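Local coordinates for protein major extracellular endoglucanase (Xanthomonas campestris pv. campestris, PDB 4TUF) that hydrolyses internal beta-1,4-glucosidic linkages in cellulose, lichenin and cereal beta-glucans through its family 5 TIM-barrel catalytic domain, at residues K20-F25 against L52-V57; I91-I96 against A140-N145; V106-H111 against P147-L152. All blocks are in the same frame, centred on the assembly; numbering follows the deposited sequence.

Contact 1 of 3, residues K20-F25 against L52-V57; sequences KGVNVF and LGFNAV
V22 lies across one face of the F54 ring. Its CB stands 4.0 Å from the ring centroid of F54 and 28° off the normal, a CH-pi contact, while CG1 is offset toward the rim. CG1 occupies the position between the backbone N and the carbonyl carbon (chi1 66°), which turns it over the phenyl plane, and the two side chains meet at about a right angle. The same ring presents its edge to backbone oxygens: F54 CD1 is 3.4 Å from K20 O, which lies in the ring plane, and G21 O is near CE1. Farther along, V24 CG2 packs on V57 CG2 at 3.8 Å. W344 meets F54 edge-to-face, and M337 and L340 also touch it, so helix 334-344 covers this flank.

The contact is the strand pairing of a beta-alpha-beta crossover in the TIM barrel, strand 16-23 and strand 56-61 running parallel with helix 42-51 between them. G53, in a Schellman motif with positive phi, ends that helix and turns the chain toward the barrel. K20 passes its extended aliphatic chain by G53, with CD 3.5 Å from G53 O. N55 N donates to K20 O at 3.0 Å, A56 N adds a weak bond to the same oxygen, and V22 N reaches A56 O at 3.2 Å.

Just before the second strand begins, the N55 side chain joins in: OD1 accepts K20 N at 2.8 Å, and ND2 donates to Q18 O. With both ends of the amide engaged by strand 16-23, its rotation is held, and side-chain bonds add to the backbone bonds at this end of the pairing.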
loop_
_atom_site.group_PDB
_atom_site.type_symbol
_atom_site.label_atom_id
_atom_site.label_comp_id
_atom_site.label_asym_id
_atom_site.label_seq_id
_atom_site.Cartn_x
_atom_site.Cartn_y
_atom_site.Cartn_z
ATOM N N LYS A 20 -10.772 5.660 2.262
ATOM C CA LYS A 20 -10.092 6.941 2.344
ATOM C C LYS A 20 -8.794 6.721 3.112
ATOM O O LYS A 20 -8.720 6.972 4.314
ATOM C CB LYS A 20 -10.978 7.977 3.032
ATOM C CG LYS A 20 -12.434 7.941 2.579
ATOM C CD LYS A 20 -13.281 8.900 3.396
ATOM C CE LYS A 20 -14.760 8.646 3.191
ATOM N NZ LYS A 20 -15.619 9.611 3.947
ATOM N N GLY A 21 -7.775 6.236 2.415
ATOM C CA GLY A 21 -6.626 5.661 3.086
ATOM C C GLY A 21 -5.329 6.440 3.076
ATOM O O GLY A 21 -5.164 7.422 2.341
ATOM N N VAL A 22 -4.402 5.980 3.912
ATOM C CA VAL A 22 -3.065 6.537 3.983
ATOM C C VAL A 22 -2.115 5.446 4.479
ATOM O O VAL A 22 -2.523 4.548 5.212
ATOM C CB VAL A 22 -3.018 7.781 4.906
ATOM C CG1 VAL A 22 -3.296 7.393 6.351
ATOM C CG2 VAL A 22 -1.683 8.507 4.784
ATOM N N ASN A 23 -0.859 5.504 4.045
ATOM C CA ASN A 23 0.178 4.591 4.522
ATOM C C ASN A 23 0.806 5.046 5.837
ATOM O O ASN A 23 1.155 6.215 5.989
ATOM C CB ASN A 23 1.279 4.447 3.473
ATOM C CG ASN A 23 0.855 3.611 2.285
ATOM O OD1 ASN A 23 1.115 2.406 2.237
ATOM N ND2 ASN A 23 0.198 4.245 1.315
ATOM N N VAL A 24 0.958 4.115 6.775
ATOM C CA VAL A 24 1.587 4.397 8.064
ATOM C C VAL A 24 2.793 3.485 8.260
ATOM O O VAL A 24 2.629 2.321 8.620
ATOM C CB VAL A 24 0.608 4.188 9.233
ATOM C CG1 VAL A 24 1.275 4.552 10.550
ATOM C CG2 VAL A 24 -0.662 5.006 9.025
ATOM N N PHE A 25 4.003 3.993 8.034
ATOM C CA PHE A 25 5.239 3.213 8.048
ATOM C C PHE A 25 5.876 3.102 9.426
ATOM O O PHE A 25 5.554 3.874 10.328
ATOM C CB PHE A 25 6.262 3.834 7.088
ATOM C CG PHE A 25 5.925 3.650 5.640
ATOM C CD1 PHE A 25 4.996 4.460 5.026
ATOM C CD2 PHE A 25 6.542 2.661 4.891
ATOM C CE1 PHE A 25 4.684 4.282 3.697
ATOM C CE2 PHE A 25 6.234 2.484 3.562
ATOM C CZ PHE A 25 5.305 3.297 2.962
ATOM N N LEU A 52 -9.036 13.745 10.400
ATOM C CA LEU A 52 -8.781 14.471 9.162
ATOM C C LEU A 52 -9.665 13.949 8.043
ATOM O O LEU A 52 -9.844 14.609 7.018
ATOM C CB LEU A 52 -7.314 14.362 8.758
ATOM C CG LEU A 52 -6.297 15.007 9.698
ATOM C CD1 LEU A 52 -4.899 14.545 9.333
ATOM C CD2 LEU A 52 -6.396 16.520 9.649
ATOM N N GLY A 53 -10.211 12.754 8.244
ATOM C CA GLY A 53 -11.113 12.163 7.277
ATOM C C GLY A 53 -10.734 10.764 6.838
ATOM O O GLY A 53 -11.503 10.114 6.133
ATOM N N PHE A 54 -9.554 10.298 7.241
ATOM C CA PHE A 54 -9.100 8.959 6.863
ATOM C C PHE A 54 -9.901 7.891 7.597
ATOM O O PHE A 54 -10.141 8.005 8.798
ATOM C CB PHE A 54 -7.607 8.760 7.166
ATOM C CG PHE A 54 -6.686 9.657 6.383
ATOM C CD1 PHE A 54 -6.405 9.400 5.055
ATOM C CD2 PHE A 54 -6.071 10.739 6.988
ATOM C CE1 PHE A 54 -5.546 10.218 4.343
ATOM C CE2 PHE A 54 -5.214 11.557 6.282
ATOM C CZ PHE A 54 -4.951 11.294 4.959
ATOM N N ASN A 55 -10.308 6.849 6.880
ATOM C CA ASN A 55 -10.983 5.726 7.516
ATOM C C ASN A 55 -10.280 4.414 7.208
ATOM O O ASN A 55 -10.799 3.341 7.504
ATOM C CB ASN A 55 -12.442 5.652 7.074
ATOM C CG ASN A 55 -12.609 5.038 5.700
ATOM O OD1 ASN A 55 -11.709 5.101 4.860
ATOM N ND2 ASN A 55 -13.772 4.445 5.459
ATOM N N ALA A 56 -9.103 4.508 6.599
ATOM C CA ALA A 56 -8.383 3.318 6.179
ATOM C C ALA A 56 -6.882 3.525 6.274
ATOM O O ALA A 56 -6.384 4.625 6.064
ATOM C CB ALA A 56 -8.777 2.934 4.763
ATOM N N VAL A 57 -6.164 2.451 6.578
ATOM C CA VAL A 57 -4.731 2.520 6.803
ATOM C C VAL A 57 -4.026 1.316 6.172
ATOM O O VAL A 57 -4.486 0.179 6.286
ATOM C CB VAL A 57 -4.422 2.595 8.323
ATOM C CG1 VAL A 57 -3.147 1.852 8.672
ATOM C CG2 VAL A 57 -4.347 4.039 8.784
#

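Contact 2 of 3, residues I91-I96 against A140-N145; sequences ILDKVI and ANRYKN. With 2HP (dihydrogenphosphate ion), chain E.
Y143 inserts its ring between I96 and the aliphatic part of its own neighbour R142. I96 CD1 stands over one face, 3.7 Å from the centroid of the Y143 ring and 15° off the normal, a CH-pi contact; R142 CG lies over the centre of the opposite face. At the ring's tip the phenol donates to D93: OH is 2.5 Å from D93 OD1, met nearly along the C-O axis, with carboxylate and ring planes 77° apart. L92 CG comes within 3.5 Å of Y143 OH. These residues join helices 88-102 and 129-143, neighbours in the outer helical layer of the TIM barrel.

R142, extended from CG to NE with CG anti to the backbone N (chi1 -164°), forms a two-point salt bridge with D93, using NE and one terminal nitrogen. Its NE reaches D93 OD1 at 2.9 Å and its NH2 reaches D93 OD2 at 2.7 Å, both on syn lone pairs, and the two planar groups are nearly coplanar. D93 OD1 takes two donors, R142 NE and Y143 OH. The next residue, K94, brings CE to 3.3 Å from O3 of a bound dihydrogenphosphate, whose pocket also includes D82.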
loop_
_atom_site.group_PDB
_atom_site.type_symbol
_atom_site.label_atom_id
_atom_site.label_comp_id
_atom_site.label_asym_id
_atom_site.label_seq_id
_atom_site.Cartn_x
_atom_site.Cartn_y
_atom_site.Cartn_z
ATOM N N ILE A 91 3.035 -4.739 20.121
ATOM C CA ILE A 91 2.694 -3.363 19.785
ATOM C C ILE A 91 1.871 -3.352 18.497
ATOM O O ILE A 91 0.904 -2.600 18.375
ATOM C CB ILE A 91 3.955 -2.476 19.649
ATOM C CG1 ILE A 91 4.678 -2.392 20.994
ATOM C CG2 ILE A 91 3.586 -1.071 19.189
ATOM C CD1 ILE A 91 5.914 -1.504 20.984
ATOM N N LEU A 92 2.240 -4.207 17.547
ATOM C CA LEU A 92 1.447 -4.383 16.336
ATOM C C LEU A 92 0.044 -4.848 16.715
ATOM O O LEU A 92 -0.952 -4.299 16.238
ATOM C CB LEU A 92 2.113 -5.381 15.387
ATOM C CG LEU A 92 1.438 -5.653 14.037
ATOM C CD1 LEU A 92 1.255 -4.360 13.254
ATOM C CD2 LEU A 92 2.233 -6.681 13.214
ATOM N N ASP A 93 -0.025 -5.849 17.591
ATOM C CA ASP A 93 -1.300 -6.346 18.090
ATOM C C ASP A 93 -2.152 -5.203 18.632
ATOM O O ASP A 93 -3.332 -5.082 18.301
ATOM C CB ASP A 93 -1.086 -7.398 19.182
ATOM C CG ASP A 93 -0.598 -8.728 18.631
ATOM O OD1 ASP A 93 -0.505 -8.875 17.389
ATOM O OD2 ASP A 93 -0.325 -9.635 19.447
ATOM N N LYS A 94 -1.533 -4.357 19.449
ATOM C CA LYS A 94 -2.228 -3.257 20.105
ATOM C C LYS A 94 -2.656 -2.154 19.126
ATOM O O LYS A 94 -3.699 -1.525 19.309
ATOM C CB LYS A 94 -1.339 -2.670 21.200
ATOM C CG LYS A 94 -2.089 -1.969 22.309
ATOM C CD LYS A 94 -1.158 -1.637 23.463
ATOM C CE LYS A 94 -1.945 -1.215 24.690
ATOM N NZ LYS A 94 -2.774 -2.340 25.208
ATOM N N VAL A 95 -1.849 -1.919 18.095
ATOM C CA VAL A 95 -2.163 -0.886 17.111
ATOM C C VAL A 95 -3.327 -1.303 16.209
ATOM O O VAL A 95 -4.245 -0.518 15.961
ATOM C CB VAL A 95 -0.934 -0.544 16.240
ATOM C CG1 VAL A 95 -1.343 0.334 15.068
ATOM C CG2 VAL A 95 0.128 0.157 17.073
ATOM N N ILE A 96 -3.287 -2.540 15.726
ATOM C CA ILE A 96 -4.367 -3.074 14.903
ATOM C C ILE A 96 -5.675 -3.112 15.694
ATOM O O ILE A 96 -6.751 -2.844 15.153
ATOM C CB ILE A 96 -4.006 -4.475 14.371
ATOM C CG1 ILE A 96 -2.984 -4.343 13.241
ATOM C CG2 ILE A 96 -5.233 -5.205 13.853
ATOM C CD1 ILE A 96 -2.202 -5.602 12.974
ATOM N N ALA A 140 -2.277 -13.728 8.584
ATOM C CA ALA A 140 -3.679 -14.020 8.325
ATOM C C ALA A 140 -4.278 -14.778 9.502
ATOM O O ALA A 140 -5.390 -14.483 9.946
ATOM C CB ALA A 140 -3.829 -14.813 7.036
ATOM N N ASN A 141 -3.522 -15.741 10.017
ATOM C CA ASN A 141 -3.976 -16.546 11.137
ATOM C C ASN A 141 -4.211 -15.716 12.392
ATOM O O ASN A 141 -5.177 -15.928 13.123
ATOM C CB ASN A 141 -2.964 -17.645 11.428
ATOM C CG ASN A 141 -3.483 -18.655 12.414
ATOM O OD1 ASN A 141 -4.693 -18.830 12.559
ATOM N ND2 ASN A 141 -2.573 -19.335 13.098
ATOM N N ARG A 142 -3.335 -14.751 12.629
ATOM C CA ARG A 142 -3.391 -13.972 13.856
ATOM C C ARG A 142 -4.552 -12.982 13.884
ATOM O O ARG A 142 -5.241 -12.859 14.892
ATOM C CB ARG A 142 -2.075 -13.231 14.054
ATOM C CG ARG A 142 -1.877 -12.706 15.445
ATOM C CD ARG A 142 -0.511 -12.091 15.586
ATOM N NE ARG A 142 -0.232 -11.727 16.969
ATOM C CZ ARG A 142 0.350 -12.541 17.838
ATOM N NH1 ARG A 142 0.709 -13.755 17.457
ATOM N NH2 ARG A 142 0.575 -12.140 19.079
ATOM N N TYR A 143 -4.781 -12.290 12.772
ATOM C CA TYR A 143 -5.733 -11.180 12.758
ATOM C C TYR A 143 -7.043 -11.477 12.028
ATOM O O TYR A 143 -7.830 -10.567 11.782
ATOM C CB TYR A 143 -5.063 -9.945 12.140
ATOM C CG TYR A 143 -3.782 -9.575 12.858
ATOM C CD1 TYR A 143 -3.807 -9.143 14.179
ATOM C CD2 TYR A 143 -2.546 -9.678 12.227
ATOM C CE1 TYR A 143 -2.643 -8.817 14.845
ATOM C CE2 TYR A 143 -1.376 -9.352 12.890
ATOM C CZ TYR A 143 -1.431 -8.923 14.197
ATOM O OH TYR A 143 -0.274 -8.595 14.869
ATOM N N LYS A 144 -7.292 -12.745 11.707
ATOM C CA LYS A 144 -8.464 -13.106 10.906
ATOM C C LYS A 144 -9.792 -12.816 11.604
ATOM O O LYS A 144 -10.838 -12.790 10.956
ATOM C CB LYS A 144 -8.412 -14.583 10.516
ATOM C CG LYS A 144 -8.763 -15.552 11.630
ATOM C CD LYS A 144 -8.605 -16.995 11.160
ATOM C CE LYS A 144 -8.638 -17.963 12.331
ATOM N NZ LYS A 144 -7.738 -17.526 13.442
ATOM N N ASN A 145 -9.750 -12.601 12.915
ATOM C CA ASN A 145 -10.962 -12.345 13.685
ATOM C C ASN A 145 -11.122 -10.874 14.033
ATOM O O ASN A 145 -12.092 -10.493 14.685
ATOM C CB ASN A 145 -10.973 -13.181 14.967
ATOM C CG ASN A 145 -11.179 -14.664 14.698
ATOM O OD1 ASN A 145 -12.017 -15.048 13.879
ATOM N ND2 ASN A 145 -10.407 -15.504 15.384
HETATM P P 2HP E . -4.213 0.911 27.247
HETATM O O1 2HP E . -5.372 0.380 28.057
HETATM O O2 2HP E . -3.945 2.355 27.609
HETATM O O3 2HP E . -2.984 0.082 27.541
HETATM O O4 2HP E . -4.550 0.820 25.776
#

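Contact 3 of 3, residues V106-H111 against P147-L152; sequences VLLDHH and PYVLGL
L108 packs against V149 and L152 across two parallel strands of the TIM barrel, 105-110 and 149-153, which helix 129-143 connects as a beta-alpha-beta crossover. Its CB lies 4.0 Å from L152 CD2 and about as far from G151 O. CG, anti to the carbonyl carbon (chi1 -64°), then carries the branch out on the side where V106 and V149 also point. At the tip, CD1 meets V149 CG1 at 4.2 Å, and CD2 packs on I96 of helix 88-102, which shares the cover of this face with V139 and Y143 of helix 129-143.

The backbones pair through three hydrogen bonds: V106 N to Y148 O at 2.9 Å, L150 N to V106 O at 2.7 Å, and L108 N to G151 O at 3.3 Å. V106 pairs with V149 and L108 with L152, so the second strand spends one residue more than the first, a beta bulge at L150 and G151. G151 has backbone angles at which a CB would collide with the preceding carbonyl oxygen, and L107 CD1 packs on its backbone.

On the barrel's inner side D109 points away from this partner strand, its side chain about 5 Å from that of E278, the probable nucleophile. H111 ND1 donates nearly straight (167°) to D109 OD2, which lies close to the imidazole plane; the donor reaches that oxygen on its syn side but 25° out of the carboxylate plane.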
loop_
_atom_site.group_PDB
_atom_site.type_symbol
_atom_site.label_atom_id
_atom_site.label_comp_id
_atom_site.label_asym_id
_atom_site.label_seq_id
_atom_site.Cartn_x
_atom_site.Cartn_y
_atom_site.Cartn_z
ATOM N N VAL A 106 -7.955 -1.743 7.904
ATOM C CA VAL A 106 -6.511 -1.948 7.876
ATOM C C VAL A 106 -6.088 -2.932 6.783
ATOM O O VAL A 106 -6.521 -4.083 6.768
ATOM C CB VAL A 106 -5.997 -2.459 9.243
ATOM C CG1 VAL A 106 -4.513 -2.770 9.181
ATOM C CG2 VAL A 106 -6.279 -1.444 10.322
ATOM N N LEU A 107 -5.242 -2.470 5.868
ATOM C CA LEU A 107 -4.649 -3.335 4.858
ATOM C C LEU A 107 -3.193 -3.602 5.232
ATOM O O LEU A 107 -2.344 -2.720 5.122
ATOM C CB LEU A 107 -4.748 -2.703 3.459
ATOM C CG LEU A 107 -4.295 -3.543 2.243
ATOM C CD1 LEU A 107 -5.148 -4.796 2.063
ATOM C CD2 LEU A 107 -4.298 -2.726 0.952
ATOM N N LEU A 108 -2.905 -4.816 5.689
ATOM C CA LEU A 108 -1.536 -5.180 6.032
ATOM C C LEU A 108 -0.711 -5.380 4.755
ATOM O O LEU A 108 -1.245 -5.766 3.720
ATOM C CB LEU A 108 -1.520 -6.434 6.918
ATOM C CG LEU A 108 -2.194 -6.204 8.279
ATOM C CD1 LEU A 108 -2.453 -7.495 9.014
ATOM C CD2 LEU A 108 -1.366 -5.273 9.149
ATOM N N ASP A 109 0.587 -5.105 4.846
ATOM C CA ASP A 109 1.466 -5.043 3.684
ATOM C C ASP A 109 2.822 -5.688 3.991
ATOM O O ASP A 109 3.554 -5.227 4.865
ATOM C CB ASP A 109 1.634 -3.579 3.251
ATOM C CG ASP A 109 2.865 -3.343 2.379
ATOM O OD1 ASP A 109 3.271 -4.253 1.626
ATOM O OD2 ASP A 109 3.425 -2.226 2.439
ATOM N N HIS A 110 3.148 -6.757 3.269
ATOM C CA HIS A 110 4.439 -7.430 3.415
ATOM C C HIS A 110 5.488 -6.636 2.656
ATOM O O HIS A 110 5.689 -6.836 1.452
ATOM C CB HIS A 110 4.372 -8.865 2.895
ATOM C CG HIS A 110 5.563 -9.693 3.259
ATOM N ND1 HIS A 110 6.835 -9.407 2.807
ATOM C CD2 HIS A 110 5.677 -10.796 4.037
ATOM C CE1 HIS A 110 7.683 -10.296 3.296
ATOM N NE2 HIS A 110 7.005 -11.152 4.043
ATOM N N HIS A 111 6.166 -5.738 3.361
ATOM C CA HIS A 111 6.876 -4.653 2.697
ATOM C C HIS A 111 8.305 -5.005 2.326
ATOM O O HIS A 111 8.761 -4.717 1.214
ATOM C CB HIS A 111 6.863 -3.416 3.592
ATOM C CG HIS A 111 6.939 -2.126 2.842
ATOM N ND1 HIS A 111 5.840 -1.553 2.241
ATOM C CD2 HIS A 111 7.980 -1.294 2.602
ATOM C CE1 HIS A 111 6.202 -0.421 1.660
ATOM N NE2 HIS A 111 7.495 -0.241 1.866
ATOM N N PRO A 147 -12.316 -7.671 12.867
ATOM C CA PRO A 147 -13.298 -7.355 11.819
ATOM C C PRO A 147 -12.848 -6.297 10.825
ATOM O O PRO A 147 -13.148 -6.439 9.640
ATOM C CB PRO A 147 -14.508 -6.850 12.610
ATOM C CG PRO A 147 -14.373 -7.473 13.937
ATOM C CD PRO A 147 -12.896 -7.521 14.212
ATOM N N TYR A 148 -12.143 -5.265 11.285
ATOM C CA TYR A 148 -11.786 -4.155 10.405
ATOM C C TYR A 148 -10.460 -4.351 9.674
ATOM O O TYR A 148 -10.018 -3.467 8.938
ATOM C CB TYR A 148 -11.762 -2.843 11.190
ATOM C CG TYR A 148 -13.139 -2.236 11.319
ATOM C CD1 TYR A 148 -13.683 -1.484 10.285
ATOM C CD2 TYR A 148 -13.907 -2.437 12.460
ATOM C CE1 TYR A 148 -14.948 -0.945 10.385
ATOM C CE2 TYR A 148 -15.176 -1.895 12.571
ATOM C CZ TYR A 148 -15.689 -1.153 11.528
ATOM O OH TYR A 148 -16.946 -0.613 11.629
ATOM N N VAL A 149 -9.826 -5.504 9.866
ATOM C CA VAL A 149 -8.663 -5.833 9.056
ATOM C C VAL A 149 -9.142 -6.339 7.701
ATOM O O VAL A 149 -9.832 -7.357 7.596
ATOM C CB VAL A 149 -7.762 -6.866 9.722
ATOM C CG1 VAL A 149 -6.640 -7.272 8.778
ATOM C CG2 VAL A 149 -7.192 -6.293 10.989
ATOM N N LEU A 150 -8.760 -5.603 6.666
ATOM C CA LEU A 150 -9.302 -5.757 5.328
ATOM C C LEU A 150 -8.761 -6.975 4.587
ATOM O O LEU A 150 -9.498 -7.657 3.876
ATOM C CB LEU A 150 -9.002 -4.494 4.527
ATOM C CG LEU A 150 -10.063 -4.003 3.557
ATOM C CD1 LEU A 150 -11.326 -3.625 4.309
ATOM C CD2 LEU A 150 -9.507 -2.820 2.805
ATOM N N GLY A 151 -7.466 -7.234 4.741
ATOM C CA GLY A 151 -6.812 -8.284 3.985
ATOM C C GLY A 151 -5.323 -8.032 3.892
ATOM O O GLY A 151 -4.760 -7.353 4.743
ATOM N N LEU A 152 -4.687 -8.560 2.850
ATOM C CA LEU A 152 -3.233 -8.510 2.740
ATOM C C LEU A 152 -2.749 -8.066 1.371
ATOM O O LEU A 152 -3.224 -8.549 0.340
ATOM C CB LEU A 152 -2.629 -9.879 3.065
ATOM C CG LEU A 152 -1.922 -10.004 4.415
ATOM C CD1 LEU A 152 -1.775 -11.454 4.828
ATOM C CD2 LEU A 152 -0.564 -9.354 4.320
#

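In the fold
Contacts 1 and 3 are parallel strand pairings in the barrel wall; contact 2 joins two helices of the layer outside it, its centre about 17 Å from that of the chain. Strands 56-61 and 105-110 are neighbours, and V57 O lies 2.8 Å from L107 N, a probable hydrogen bond from contact 1 to contact 3. Contact 2 backs onto contact 3, with I96 CG2 3.6 Å from V149 CG2. All three are largely buried, but the chemistry shifts: backbone hydrogen bonds and apolar packing, with the N55 amide added in contact 1, hold the wall, whereas a salt bridge and a phenol clasp the helices. Contact 3 reaches nearest the probable catalytic glutamates; contact 2 lies away from them.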